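Long-range contacts in aminoglycoside phosphotransferase (Alicyclobacillus acidocaldarius subsp. acidocaldarius, PDB 4PDY), which probably transfers a phosphoryl group to a small-molecule acceptor, as kinase-like enzymes of the aminoglycoside phosphotransferase family do: residues A[81-85]-A[129-134]; A[135-141]-A[215-221]; A[191-195]-A[332-336]; A[304-308]-A[324-328]; A[20-24]-A[44-48]. All blocks are in the same frame, centred on the assembly; numbering follows the deposited sequence. Where two conformers were deposited one is given.

Interaction 1 of 5, residues A[81-85]-A[129-134]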
# COMPACT_ATOMS: atom_id res chain seq x y z
N GLY A 81 13.02 -15.29 -11.11
CA GLY A 81 13.15 -15.96 -9.82
C GLY A 81 12.09 -15.61 -8.79
O GLY A 81 12.07 -16.18 -7.71
N PHE A 82 11.19 -14.68 -9.11
CA PHE A 82 10.21 -14.23 -8.13
C PHE A 82 9.16 -15.32 -7.86
O PHE A 82 8.58 -15.86 -8.79
CB PHE A 82 9.50 -12.99 -8.65
CG PHE A 82 8.59 -12.33 -7.66
CD1 PHE A 82 9.06 -11.82 -6.47
CD2 PHE A 82 7.22 -12.22 -7.93
CE1 PHE A 82 8.22 -11.19 -5.59
CE2 PHE A 82 6.38 -11.57 -7.05
CZ PHE A 82 6.88 -11.07 -5.87
N THR A 83 8.89 -15.55 -6.59
CA THR A 83 7.96 -16.60 -6.16
C THR A 83 6.80 -16.06 -5.33
O THR A 83 5.86 -16.80 -5.07
CB THR A 83 8.66 -17.65 -5.25
OG1 THR A 83 9.00 -17.04 -3.98
CG2 THR A 83 9.89 -18.19 -5.91
N LYS A 84 6.83 -14.79 -4.95
CA LYS A 84 6.00 -14.30 -3.85
C LYS A 84 4.67 -13.74 -4.30
O LYS A 84 4.30 -12.61 -3.96
CB LYS A 84 6.76 -13.26 -3.01
CG LYS A 84 8.14 -13.70 -2.55
CD LYS A 84 8.06 -14.80 -1.49
CE LYS A 84 9.43 -15.27 -1.06
NZ LYS A 84 10.32 -14.23 -0.46
N PHE A 85 3.93 -14.55 -5.06
CA PHE A 85 2.64 -14.14 -5.57
C PHE A 85 1.73 -15.35 -5.76
O PHE A 85 2.19 -16.45 -6.04
CB PHE A 85 2.76 -13.35 -6.88
CG PHE A 85 3.24 -14.16 -8.04
CD1 PHE A 85 4.58 -14.52 -8.17
CD2 PHE A 85 2.38 -14.51 -9.06
CE1 PHE A 85 5.01 -15.28 -9.22
CE2 PHE A 85 2.82 -15.25 -10.15
CZ PHE A 85 4.13 -15.63 -10.24
N TYR A 129 11.01 -7.71 2.23
CA TYR A 129 11.81 -8.57 1.39
C TYR A 129 11.06 -8.86 0.09
O TYR A 129 11.61 -8.79 -1.02
CB TYR A 129 12.16 -9.86 2.16
CG TYR A 129 13.19 -10.76 1.53
CD1 TYR A 129 14.43 -10.27 1.14
CD2 TYR A 129 12.95 -12.13 1.42
CE1 TYR A 129 15.38 -11.12 0.60
CE2 TYR A 129 13.89 -12.97 0.88
CZ TYR A 129 15.10 -12.47 0.47
OH TYR A 129 16.05 -13.30 -0.07
N THR A 130 9.81 -9.27 0.25
CA THR A 130 8.99 -9.61 -0.90
C THR A 130 8.79 -8.40 -1.84
O THR A 130 8.90 -8.55 -3.07
CB THR A 130 7.65 -10.19 -0.41
OG1 THR A 130 7.89 -11.50 0.12
CG2 THR A 130 6.62 -10.22 -1.51
N LEU A 131 8.45 -7.25 -1.26
CA LEU A 131 8.29 -6.05 -2.08
C LEU A 131 9.57 -5.70 -2.85
O LEU A 131 9.52 -5.34 -4.03
CB LEU A 131 7.86 -4.88 -1.20
CG LEU A 131 6.42 -4.95 -0.66
CD1 LEU A 131 6.27 -3.93 0.46
CD2 LEU A 131 5.38 -4.75 -1.76
N ALA A 132 10.71 -5.81 -2.18
CA ALA A 132 11.99 -5.56 -2.81
C ALA A 132 12.27 -6.54 -3.93
O ALA A 132 12.78 -6.19 -4.99
CB ALA A 132 13.08 -5.60 -1.77
N GLN A 133 11.94 -7.81 -3.70
CA GLN A 133 12.12 -8.83 -4.73
C GLN A 133 11.25 -8.55 -5.94
O GLN A 133 11.68 -8.74 -7.08
CB GLN A 133 11.81 -10.23 -4.17
CG GLN A 133 12.84 -10.74 -3.19
CD GLN A 133 12.51 -12.11 -2.66
OE1 GLN A 133 11.32 -12.43 -2.44
NE2 GLN A 133 13.52 -12.97 -2.52
N PHE A 134 10.01 -8.13 -5.71
CA PHE A 134 9.13 -7.79 -6.82
C PHE A 134 9.69 -6.63 -7.66
O PHE A 134 9.70 -6.69 -8.88
CB PHE A 134 7.73 -7.44 -6.29
CG PHE A 134 6.75 -7.01 -7.36
CD1 PHE A 134 6.41 -7.86 -8.39
CD2 PHE A 134 6.17 -5.76 -7.32
CE1 PHE A 134 5.51 -7.47 -9.36
CE2 PHE A 134 5.27 -5.36 -8.28
CZ PHE A 134 4.95 -6.21 -9.32
O HOH W 1 11.00 -14.41 -4.71
O HOH W 2 9.09 -13.06 2.03

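Interaction 2 of 5, residues A[135-141]-A[215-221]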
# COMPACT_ATOMS: atom_id res chain seq x y z
N HIS A 135 10.19 -5.63 -6.97
CA HIS A 135 10.73 -4.45 -7.65
C HIS A 135 11.94 -4.83 -8.47
O HIS A 135 12.06 -4.43 -9.64
CB HIS A 135 11.06 -3.38 -6.63
CG HIS A 135 11.29 -2.03 -7.25
ND1 HIS A 135 10.26 -1.15 -7.50
CD2 HIS A 135 12.42 -1.43 -7.69
CE1 HIS A 135 10.75 -0.06 -8.06
NE2 HIS A 135 12.05 -0.21 -8.18
N GLU A 136 12.82 -5.65 -7.90
CA GLU A 136 14.03 -6.08 -8.58
C GLU A 136 13.71 -6.94 -9.80
O GLU A 136 14.28 -6.79 -10.88
CB GLU A 136 14.94 -6.84 -7.61
CG GLU A 136 16.23 -7.37 -8.19
CD GLU A 136 17.28 -6.29 -8.47
OE1 GLU A 136 17.07 -5.11 -8.10
OE2 GLU A 136 18.33 -6.63 -9.04
N ALA A 137 12.79 -7.91 -9.61
CA ALA A 137 12.43 -8.86 -10.66
C ALA A 137 11.70 -8.23 -11.85
O ALA A 137 11.54 -8.88 -12.87
CB ALA A 137 11.59 -10.00 -10.10
N THR A 138 11.23 -6.99 -11.68
CA THR A 138 10.49 -6.30 -12.72
C THR A 138 11.24 -5.10 -13.31
O THR A 138 10.68 -4.32 -14.08
CB THR A 138 9.11 -5.84 -12.23
OG1 THR A 138 9.25 -5.03 -11.06
CG2 THR A 138 8.23 -7.05 -11.90
N ARG A 139 12.52 -4.96 -12.96
CA ARG A 139 13.34 -3.89 -13.51
C ARG A 139 13.29 -3.96 -15.03
O ARG A 139 13.33 -5.03 -15.62
CB ARG A 139 14.78 -4.11 -13.03
CG ARG A 139 15.78 -3.02 -13.38
CD ARG A 139 17.09 -3.22 -12.61
NE ARG A 139 17.02 -2.70 -11.24
CZ ARG A 139 17.45 -1.49 -10.85
NH1 ARG A 139 18.00 -0.65 -11.72
NH2 ARG A 139 17.34 -1.12 -9.58
N SER A 140 13.18 -2.80 -15.65
CA SER A 140 13.18 -2.71 -17.10
C SER A 140 11.95 -3.30 -17.80
O SER A 140 11.90 -3.28 -19.03
CB SER A 140 14.45 -3.33 -17.71
OG SER A 140 15.63 -2.66 -17.27
N PHE A 141 10.95 -3.80 -17.05
CA PHE A 141 9.78 -4.43 -17.67
C PHE A 141 8.71 -3.39 -17.91
O PHE A 141 8.19 -2.80 -16.96
CB PHE A 141 9.19 -5.54 -16.79
CG PHE A 141 7.99 -6.22 -17.42
CD1 PHE A 141 8.16 -7.09 -18.48
CD2 PHE A 141 6.70 -5.87 -17.05
CE1 PHE A 141 7.06 -7.66 -19.11
CE2 PHE A 141 5.60 -6.42 -17.68
CZ PHE A 141 5.78 -7.34 -18.70
N GLU A 215 15.02 6.09 -10.89
CA GLU A 215 14.06 4.97 -10.75
C GLU A 215 13.09 4.91 -11.92
O GLU A 215 12.83 3.83 -12.44
CB GLU A 215 13.32 5.09 -9.43
CG GLU A 215 14.10 4.59 -8.23
CD GLU A 215 14.14 3.07 -8.15
OE1 GLU A 215 13.09 2.43 -7.95
OE2 GLU A 215 15.24 2.50 -8.28
N ARG A 216 12.58 6.07 -12.33
CA ARG A 216 11.69 6.15 -13.50
C ARG A 216 12.36 5.57 -14.74
O ARG A 216 11.71 4.85 -15.51
CB ARG A 216 11.26 7.60 -13.76
CG ARG A 216 10.18 7.74 -14.83
CD ARG A 216 9.34 9.00 -14.64
NE ARG A 216 8.63 9.37 -15.87
CZ ARG A 216 7.67 10.29 -15.95
NH1 ARG A 216 7.27 10.93 -14.86
NH2 ARG A 216 7.10 10.55 -17.12
N SER A 217 13.65 5.85 -14.91
CA SER A 217 14.38 5.34 -16.06
C SER A 217 14.67 3.84 -16.00
O SER A 217 14.48 3.15 -16.99
CB SER A 217 15.68 6.15 -16.25
OG SER A 217 16.43 5.67 -17.35
N SER A 218 15.11 3.35 -14.84
CA SER A 218 15.50 1.95 -14.70
C SER A 218 14.30 1.01 -14.55
O SER A 218 14.39 -0.20 -14.80
CB SER A 218 16.44 1.77 -13.50
OG SER A 218 15.81 2.15 -12.30
N GLY A 219 13.17 1.58 -14.15
CA GLY A 219 11.95 0.83 -14.01
C GLY A 219 11.97 -0.00 -12.75
O GLY A 219 12.70 0.27 -11.80
N GLY A 220 11.14 -1.03 -12.76
CA GLY A 220 10.85 -1.77 -11.56
C GLY A 220 9.49 -1.31 -11.09
O GLY A 220 9.21 -0.10 -10.99
N TRP A 221 8.61 -2.28 -10.85
CA TRP A 221 7.25 -2.00 -10.41
C TRP A 221 7.15 -1.99 -8.90
O TRP A 221 7.83 -2.75 -8.21
CB TRP A 221 6.31 -3.07 -10.97
CG TRP A 221 6.11 -3.05 -12.43
CD1 TRP A 221 7.07 -2.88 -13.41
CD2 TRP A 221 4.88 -3.26 -13.13
NE1 TRP A 221 6.49 -2.95 -14.66
CE2 TRP A 221 5.15 -3.16 -14.51
CE3 TRP A 221 3.55 -3.49 -12.71
CZ2 TRP A 221 4.15 -3.32 -15.48
CZ3 TRP A 221 2.57 -3.62 -13.66
CH2 TRP A 221 2.87 -3.55 -15.03
O HOH W 3 14.71 0.20 -10.20
O HOH W 4 9.75 -1.23 -15.23
O HOH W 5 16.80 -1.14 -15.54

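Interaction 3 of 5, residues A[191-195]-A[332-336]. With SCN (thiocyanate ion), chain C.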
# COMPACT_ATOMS: atom_id res chain seq x y z
N GLU A 191 3.38 22.16 14.81
CA GLU A 191 4.10 20.93 14.46
C GLU A 191 3.73 20.44 13.07
O GLU A 191 4.57 19.95 12.32
CB GLU A 191 3.87 19.81 15.47
CG GLU A 191 4.48 18.46 15.05
CD GLU A 191 4.19 17.30 16.00
OE1 GLU A 191 3.36 16.38 15.64
OE2 GLU A 191 4.80 17.31 17.10
N LEU A 192 2.45 20.49 12.74
CA LEU A 192 2.02 20.05 11.42
C LEU A 192 2.67 20.90 10.33
O LEU A 192 3.14 20.38 9.32
CB LEU A 192 0.49 20.13 11.33
CG LEU A 192 -0.32 19.16 12.19
CD1 LEU A 192 -1.79 19.52 12.02
CD2 LEU A 192 -0.08 17.73 11.76
N HIS A 193 2.69 22.21 10.55
CA HIS A 193 3.31 23.15 9.60
C HIS A 193 4.81 22.83 9.43
O HIS A 193 5.31 22.74 8.30
CB HIS A 193 3.08 24.59 10.08
CG HIS A 193 3.62 25.65 9.17
ND1 HIS A 193 3.70 26.97 9.56
CD2 HIS A 193 4.08 25.60 7.90
CE1 HIS A 193 4.20 27.69 8.56
NE2 HIS A 193 4.44 26.88 7.55
N ARG A 194 5.49 22.62 10.54
CA ARG A 194 6.93 22.32 10.51
C ARG A 194 7.19 21.04 9.71
O ARG A 194 8.06 20.99 8.85
CB ARG A 194 7.50 22.17 11.92
CG ARG A 194 9.02 22.15 11.93
CD ARG A 194 9.67 21.75 13.25
NE ARG A 194 8.87 22.06 14.44
CZ ARG A 194 8.33 21.17 15.28
NH1 ARG A 194 8.49 19.87 15.12
NH2 ARG A 194 7.63 21.61 16.32
N ASP A 195 6.42 20.00 10.00
CA ASP A 195 6.62 18.74 9.31
C ASP A 195 6.32 18.83 7.81
O ASP A 195 7.06 18.28 6.99
CB ASP A 195 5.72 17.65 9.92
CG ASP A 195 6.24 17.07 11.22
OD1 ASP A 195 7.41 17.28 11.58
OD2 ASP A 195 5.44 16.35 11.88
N ALA A 332 2.80 11.57 18.85
CA ALA A 332 3.50 12.59 18.09
C ALA A 332 4.97 12.73 18.51
O ALA A 332 5.84 12.86 17.65
CB ALA A 332 2.78 13.92 18.19
N GLU A 333 5.25 12.70 19.81
CA GLU A 333 6.64 12.85 20.24
C GLU A 333 7.49 11.64 19.87
O GLU A 333 8.63 11.78 19.47
CB GLU A 333 6.77 13.14 21.73
CG GLU A 333 8.23 13.18 22.18
CD GLU A 333 9.06 14.09 21.28
OE1 GLU A 333 8.56 15.17 20.96
OE2 GLU A 333 10.18 13.73 20.84
N LYS A 334 6.92 10.44 20.00
CA LYS A 334 7.62 9.23 19.57
C LYS A 334 7.92 9.25 18.07
O LYS A 334 8.99 8.84 17.63
CB LYS A 334 6.84 7.96 19.93
CG LYS A 334 6.98 7.55 21.38
CD LYS A 334 8.38 7.03 21.70
CE LYS A 334 8.58 5.62 21.20
NZ LYS A 334 9.86 5.07 21.72
N ARG A 335 6.96 9.74 17.29
CA ARG A 335 7.15 9.89 15.84
C ARG A 335 8.29 10.87 15.54
O ARG A 335 9.17 10.59 14.71
CB ARG A 335 5.84 10.34 15.19
CG ARG A 335 5.95 10.68 13.71
CD ARG A 335 4.59 11.03 13.12
NE ARG A 335 4.68 11.44 11.73
CZ ARG A 335 5.07 12.66 11.32
NH1 ARG A 335 5.38 13.60 12.21
NH2 ARG A 335 5.12 12.93 10.03
N GLN A 336 8.27 12.02 16.21
CA GLN A 336 9.35 13.02 16.07
C GLN A 336 10.70 12.40 16.41
O GLN A 336 11.67 12.58 15.68
CB GLN A 336 9.10 14.22 16.99
CG GLN A 336 7.96 15.12 16.54
CD GLN A 336 8.19 15.74 15.18
OE1 GLN A 336 9.24 16.31 14.92
NE2 GLN A 336 7.20 15.64 14.31
S SCN C . 1.43 10.77 9.27
C SCN C . 2.51 9.90 9.59
N SCN C . 3.34 9.23 9.83
O HOH W 6 5.00 14.02 15.11
O HOH W 7 9.12 18.61 13.01

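Interaction 4 of 5, residues A[304-308]-A[324-328]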
# COMPACT_ATOMS: atom_id res chain seq x y z
N LEU A 304 -1.40 11.47 8.01
CA LEU A 304 -2.61 11.03 8.70
C LEU A 304 -3.48 12.22 9.13
O LEU A 304 -4.69 12.23 8.88
CB LEU A 304 -2.28 10.05 9.85
CG LEU A 304 -3.35 9.49 10.78
CD1 LEU A 304 -2.99 8.08 11.22
CD2 LEU A 304 -3.45 10.39 11.99
N PRO A 305 -2.89 13.24 9.79
CA PRO A 305 -3.71 14.42 10.07
C PRO A 305 -4.37 15.02 8.82
O PRO A 305 -5.53 15.43 8.87
CB PRO A 305 -2.72 15.39 10.71
CG PRO A 305 -1.74 14.50 11.37
CD PRO A 305 -1.58 13.34 10.44
N TRP A 306 -3.62 15.09 7.71
CA TRP A 306 -4.20 15.58 6.46
C TRP A 306 -5.40 14.72 6.08
O TRP A 306 -6.46 15.23 5.79
CB TRP A 306 -3.16 15.64 5.31
CG TRP A 306 -3.90 15.80 4.06
CD1 TRP A 306 -4.55 16.93 3.62
CD2 TRP A 306 -4.29 14.75 3.18
NE1 TRP A 306 -5.27 16.64 2.49
CE2 TRP A 306 -5.16 15.30 2.22
CE3 TRP A 306 -4.00 13.38 3.11
CZ2 TRP A 306 -5.69 14.56 1.19
CZ3 TRP A 306 -4.54 12.65 2.10
CH2 TRP A 306 -5.37 13.24 1.15
N ARG A 307 -5.19 13.42 6.06
CA ARG A 307 -6.23 12.51 5.54
C ARG A 307 -7.52 12.55 6.39
O ARG A 307 -8.63 12.61 5.86
CB ARG A 307 -5.69 11.08 5.43
CG ARG A 307 -6.67 10.11 4.77
CD ARG A 307 -6.27 8.64 4.80
NE ARG A 307 -5.58 8.22 6.02
CZ ARG A 307 -6.12 7.57 7.06
NH1 ARG A 307 -7.41 7.24 7.07
NH2 ARG A 307 -5.36 7.26 8.10
N ILE A 308 -7.34 12.51 7.70
CA ILE A 308 -8.44 12.53 8.64
C ILE A 308 -9.18 13.88 8.59
O ILE A 308 -10.40 13.94 8.51
CB ILE A 308 -7.92 12.29 10.08
CG1 ILE A 308 -7.21 10.95 10.20
CG2 ILE A 308 -9.05 12.42 11.10
CD1 ILE A 308 -6.26 10.96 11.37
N ALA A 324 -8.77 8.83 15.68
CA ALA A 324 -7.51 8.79 14.92
C ALA A 324 -6.58 9.97 15.22
O ALA A 324 -5.39 9.78 15.39
CB ALA A 324 -7.80 8.71 13.44
N LEU A 325 -7.15 11.17 15.31
CA LEU A 325 -6.33 12.35 15.59
C LEU A 325 -5.79 12.31 17.02
O LEU A 325 -4.64 12.71 17.28
CB LEU A 325 -7.12 13.62 15.33
CG LEU A 325 -6.25 14.88 15.31
CD1 LEU A 325 -5.33 14.87 14.11
CD2 LEU A 325 -7.14 16.10 15.27
N GLN A 326 -6.59 11.78 17.96
CA GLN A 326 -6.14 11.61 19.34
C GLN A 326 -4.94 10.66 19.40
O GLN A 326 -3.94 10.94 20.09
CB GLN A 326 -7.25 11.09 20.25
CG GLN A 326 -8.30 12.13 20.59
CD GLN A 326 -9.54 11.56 21.24
OE1 GLN A 326 -9.87 10.38 21.07
NE2 GLN A 326 -10.21 12.37 22.01
N GLN A 327 -5.02 9.55 18.68
CA GLN A 327 -3.91 8.61 18.66
C GLN A 327 -2.67 9.23 18.02
O GLN A 327 -1.56 8.98 18.49
CB GLN A 327 -4.27 7.31 17.93
CG GLN A 327 -3.06 6.39 17.73
CD GLN A 327 -3.42 4.94 17.52
OE1 GLN A 327 -4.29 4.39 18.20
NE2 GLN A 327 -2.71 4.28 16.59
N TYR A 328 -2.85 10.04 16.98
CA TYR A 328 -1.70 10.71 16.37
C TYR A 328 -1.04 11.64 17.39
O TYR A 328 0.18 11.68 17.52
CB TYR A 328 -2.14 11.51 15.15
CG TYR A 328 -0.97 12.12 14.38
CD1 TYR A 328 -0.32 11.40 13.39
CD2 TYR A 328 -0.52 13.39 14.67
CE1 TYR A 328 0.74 11.93 12.70
CE2 TYR A 328 0.53 13.93 13.96
CZ TYR A 328 1.16 13.20 12.98
OH TYR A 328 2.21 13.71 12.26

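Interaction 5 of 5, residues A[20-24]-A[44-48]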
# COMPACT_ATOMS: atom_id res chain seq x y z
N ALA A 20 -22.10 -9.35 -0.20
CA ALA A 20 -21.34 -9.44 -1.44
C ALA A 20 -22.10 -10.33 -2.42
O ALA A 20 -22.49 -11.43 -2.08
CB ALA A 20 -19.95 -10.01 -1.18
N PRO A 21 -22.35 -9.83 -3.63
CA PRO A 21 -23.04 -10.71 -4.59
C PRO A 21 -22.17 -11.94 -4.98
O PRO A 21 -20.97 -11.81 -5.19
CB PRO A 21 -23.29 -9.78 -5.79
CG PRO A 21 -23.10 -8.40 -5.29
CD PRO A 21 -22.12 -8.48 -4.16
N LEU A 22 -22.75 -13.13 -5.02
CA LEU A 22 -22.03 -14.31 -5.49
C LEU A 22 -21.65 -14.10 -6.94
O LEU A 22 -22.38 -13.47 -7.72
CB LEU A 22 -22.86 -15.59 -5.34
CG LEU A 22 -22.81 -16.30 -3.98
CD1 LEU A 22 -23.95 -17.29 -3.91
CD2 LEU A 22 -21.48 -16.99 -3.73
N ILE A 23 -20.48 -14.60 -7.31
CA ILE A 23 -20.07 -14.61 -8.70
C ILE A 23 -21.08 -15.46 -9.49
O ILE A 23 -21.47 -16.53 -9.03
CB ILE A 23 -18.62 -15.12 -8.85
CG1 ILE A 23 -17.67 -14.15 -8.14
CG2 ILE A 23 -18.25 -15.38 -10.31
CD1 ILE A 23 -16.23 -14.57 -8.10
N PRO A 24 -21.48 -15.01 -10.70
CA PRO A 24 -22.41 -15.84 -11.46
C PRO A 24 -21.82 -17.23 -11.76
O PRO A 24 -20.65 -17.35 -12.07
CB PRO A 24 -22.64 -15.03 -12.75
CG PRO A 24 -22.36 -13.63 -12.33
CD PRO A 24 -21.24 -13.71 -11.35
N ILE A 44 -12.68 -11.25 -1.83
CA ILE A 44 -12.63 -12.34 -2.79
C ILE A 44 -13.71 -13.36 -2.49
O ILE A 44 -14.40 -13.28 -1.47
CB ILE A 44 -11.23 -12.99 -2.89
CG1 ILE A 44 -10.75 -13.54 -1.54
CG2 ILE A 44 -10.22 -12.01 -3.46
CD1 ILE A 44 -11.24 -14.92 -1.25
N GLU A 45 -13.89 -14.25 -3.44
CA GLU A 45 -14.75 -15.40 -3.26
C GLU A 45 -13.88 -16.64 -3.23
O GLU A 45 -13.00 -16.83 -4.05
CB GLU A 45 -15.75 -15.47 -4.42
CG GLU A 45 -16.89 -16.43 -4.18
CD GLU A 45 -17.94 -16.36 -5.27
OE1 GLU A 45 -18.77 -15.42 -5.25
OE2 GLU A 45 -17.95 -17.26 -6.14
N VAL A 46 -14.14 -17.51 -2.26
CA VAL A 46 -13.41 -18.76 -2.12
C VAL A 46 -14.17 -19.85 -2.86
O VAL A 46 -15.37 -20.02 -2.64
CB VAL A 46 -13.26 -19.15 -0.64
CG1 VAL A 46 -12.48 -20.47 -0.48
CG2 VAL A 46 -12.60 -18.03 0.12
N TRP A 47 -13.49 -20.55 -3.75
CA TRP A 47 -14.03 -21.69 -4.48
C TRP A 47 -13.32 -22.96 -4.01
O TRP A 47 -12.10 -22.98 -3.94
CB TRP A 47 -13.75 -21.54 -5.97
CG TRP A 47 -14.43 -20.43 -6.66
CD1 TRP A 47 -15.32 -19.53 -6.14
CD2 TRP A 47 -14.28 -20.08 -8.04
NE1 TRP A 47 -15.75 -18.65 -7.12
CE2 TRP A 47 -15.12 -18.99 -8.30
CE3 TRP A 47 -13.54 -20.62 -9.10
CZ2 TRP A 47 -15.21 -18.40 -9.55
CZ3 TRP A 47 -13.63 -20.03 -10.34
CH2 TRP A 47 -14.47 -18.94 -10.56
N THR A 48 -14.08 -24.02 -3.71
CA THR A 48 -13.53 -25.23 -3.17
C THR A 48 -13.98 -26.43 -3.99
O THR A 48 -15.16 -26.52 -4.35
CB THR A 48 -13.98 -25.37 -1.70
OG1 THR A 48 -13.63 -24.17 -0.98
CG2 THR A 48 -13.31 -26.51 -1.05
O HOH W 8 -18.60 -13.07 -3.74

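Interaction 1 of 5, residues A[81-85]-A[129-134]
Lys84 lies against Thr130 and Gln133 from the centre of an inverse gamma turn, in the loop that follows helix 64-79 of this protein-kinase-like fold. Its CB presses on Thr130 CG2 at 3.4 Å, tighter than usual for two carbons. CG then passes between Thr130 OG1 and Gln133 OE1, 3.4 Å from the latter. A bend here (chi2 -70°) carries CD past Thr130 OG1, and CE follows beside the glutamine oxygen. A second bend, at chi4, turns NZ back to give Gln133 OE1 a 2.9 Å hydrogen bond, with the donor tilted 24° from the carbonyl plane. NZ also donates to a water that itself donates to Thr130 OG1, whose main partner is the backbone oxygen of Val239 in strand 239-241. Nearer Phe134 the contact turns apolar. Phe82, buried also against Leu74 and Ala77 of helix 64-79, sets its CZ 3.8 Å from Phe134 CB, while Phe134 CA makes a CH-pi contact over the Phe82 ring face, 4.2 Å from the centroid.

Interaction 2 of 5, residues A[135-141]-A[215-221]
Trp221 is held at both of its N-H groups by the type II beta turn Thr138-Phe141, which follows helix 121-137. Its backbone N donates almost straight to Thr138 OG1 (2.8 Å). The indole NE1 donates to Phe141 O at 2.9 Å, with that oxygen lying in the indole plane. Within the turn, Ser140 N donates a hydrogen bond to Ser218 O (3.0 Å), at the end of helix 206-218. His135 uses both ring nitrogens in bent, weak bonds, ND1 to Trp221 O (3.0 Å) and NE2 to Glu215 OE1 (2.8 Å). Gly220 CA makes a CH-pi contact over the face of the His135 ring, 3.9 Å from its centroid, where the backbone can come close because there is no side chain.

One shell out, Thr138 OG1 is also bonded to Phe134 O and Glu215 OE1 to Arg252 N, which helps to position both acceptors. Cys73 of helix 64-79 touches Thr138, Phe141 and Trp221. A water bridges the two segments, accepting from Gly220 N at 2.8 Å and donating to Phe141 O.

Interaction 3 of 5, residues A[191-195]-A[332-336]
Asp195 and Gln336 meet between two helix segments that run nearly parallel, 22° apart in direction, with axes at 13.0 Å, so the space is bridged by polar side chains and water. The Asp195 carboxylate and the Gln336 amide come from opposite directions and lie almost in one plane (11°). Gln336 NE2 donates nearly straight to the syn lone pair of Asp195 OD1 at 3.2 Å, with a weak second bond to OD2. Gln336 was modelled in two conformers, and its bonds here, including the one to water, hold for one of them.

Arg335 reaches the same carboxylate with its chain extended from CG to NE. Its NH1 forms a salt bridge of 2.8 Å with Asp195 OD2, coming from above the carboxylate plane (47° out of it). The other edge of the guanidinium offers NE to a thiocyanate nitrogen, a weak bond of 3.2 Å to an ion probably taken from the crystallisation liquor. Between the helices one water has four partners: it donates to Glu191 OE1 and Ala332 O and accepts from Arg335 NH1 and Gln336 NE2. Arg300 adds a further salt bridge to Asp195 OD1, so the acid faces two arginines and would probably stay ionised. This is a partly buried, hydrated charge network joining helices 189-203 and 319-347 in the helical part of the fold.

Interaction 4 of 5, residues A[304-308]-A[324-328]
Pro305 and Tyr328 make the CH-pi contact of this pair of segments. The proline CG sits over the centre of the phenol ring, 3.5 Å from the centroid and only 11° off the ring normal. CD lies beside it, 3.5 Å from Tyr328 CE1, so one edge of the pyrrolidine is laid on the aromatic face. The tyrosine ring gets there by having CG anti to the backbone N (chi1 -174°), which sends it out from helix 319-347 across the proline.

The two segments belong to a helical hairpin: helices 303-315 and 319-347 follow each other in the chain and run antiparallel here, at 166° with axes 10.0 Å apart.

The remaining contacts are apolar. Leu304 slides past Tyr328 in the opposite direction, its CD2 3.6 Å from both CB and CD1 of the tyrosine. Ile308 CD1 lies against Ala324 CB. The positions of the Leu304 and Ile308 methyls should be read with caution, since Leu304 CD2 and Ile308 CD1 are modelled too close to each other. Pro305 CB also meets Leu325 CD1 at 4.3 Å, a looser touch. No hydrogen bond crosses between the segments. Phe181 of helix 180-187 packs on both Ile308 and Leu325, and Leu192 of helix 189-203 on Pro305. The Tyr328 side chain also has its nearest atom about 4 Å from a thiocyanate ion, probably a crystallisation component.

Interaction 5 of 5, residues A[20-24]-A[44-48]
Glu45 OE1 is gripped by the backbone N of Ile23 and by a water. The Ile23 N bond is 2.8 Å long and nearly straight (171°), and it uses the syn lone pair of the oxygen. The water donates to the same atom at 2.8 Å and also to Pro21 O, tying the loop 20-24 to the carboxylate a second time. The extended Glu45 chain (chi1 -166°) spans the distance from strand 44-49 of the antiparallel sheet typical of the kinase-like N-terminal lobe.

Carbon packs round this polar end. Leu22 CD2 comes to 3.5 Å from OE1, crossing the glutamate at about a right angle. Ile23 CG1 lies 3.3 Å from OE1, and its CD1 goes on to meet Trp47 CZ2. The other oxygen, OE2, accepts from Trp47 NE1 at 2.8 Å on its anti side, 24° out of the carboxylate plane, and forms a salt bridge with Arg38 of strand 35-41. That arginine also bonds Ile23 O, and Arg59 bonds Pro21 O.

With two N-H donors, a water and an arginine around a buried carboxylate, the negative charge is probably well compensated, and the N-terminal loop is pinned to the sheet by its backbone.

Interactions 1 and 2 share helix 121-137 and touch, Phe134 packing on Trp221 and Phe82 on Ala137. Both are largely buried, yet interaction 1 mixes one lysine-amide bond with aromatic packing, while interaction 2 is dense in backbone and ring N-H bonds at the ends of two helices. Interactions 3 and 4 share helix 319-347 and meet through Tyr328 and Arg335, and Leu192 and Pro305; there the chemistry divides, with charges and water in the partly exposed interaction 3 and almost pure carbon packing in interaction 4. Interaction 5 stands apart in the sheet, its centre about 44 Å from that of interaction 3, and centres on a single buried carboxylate.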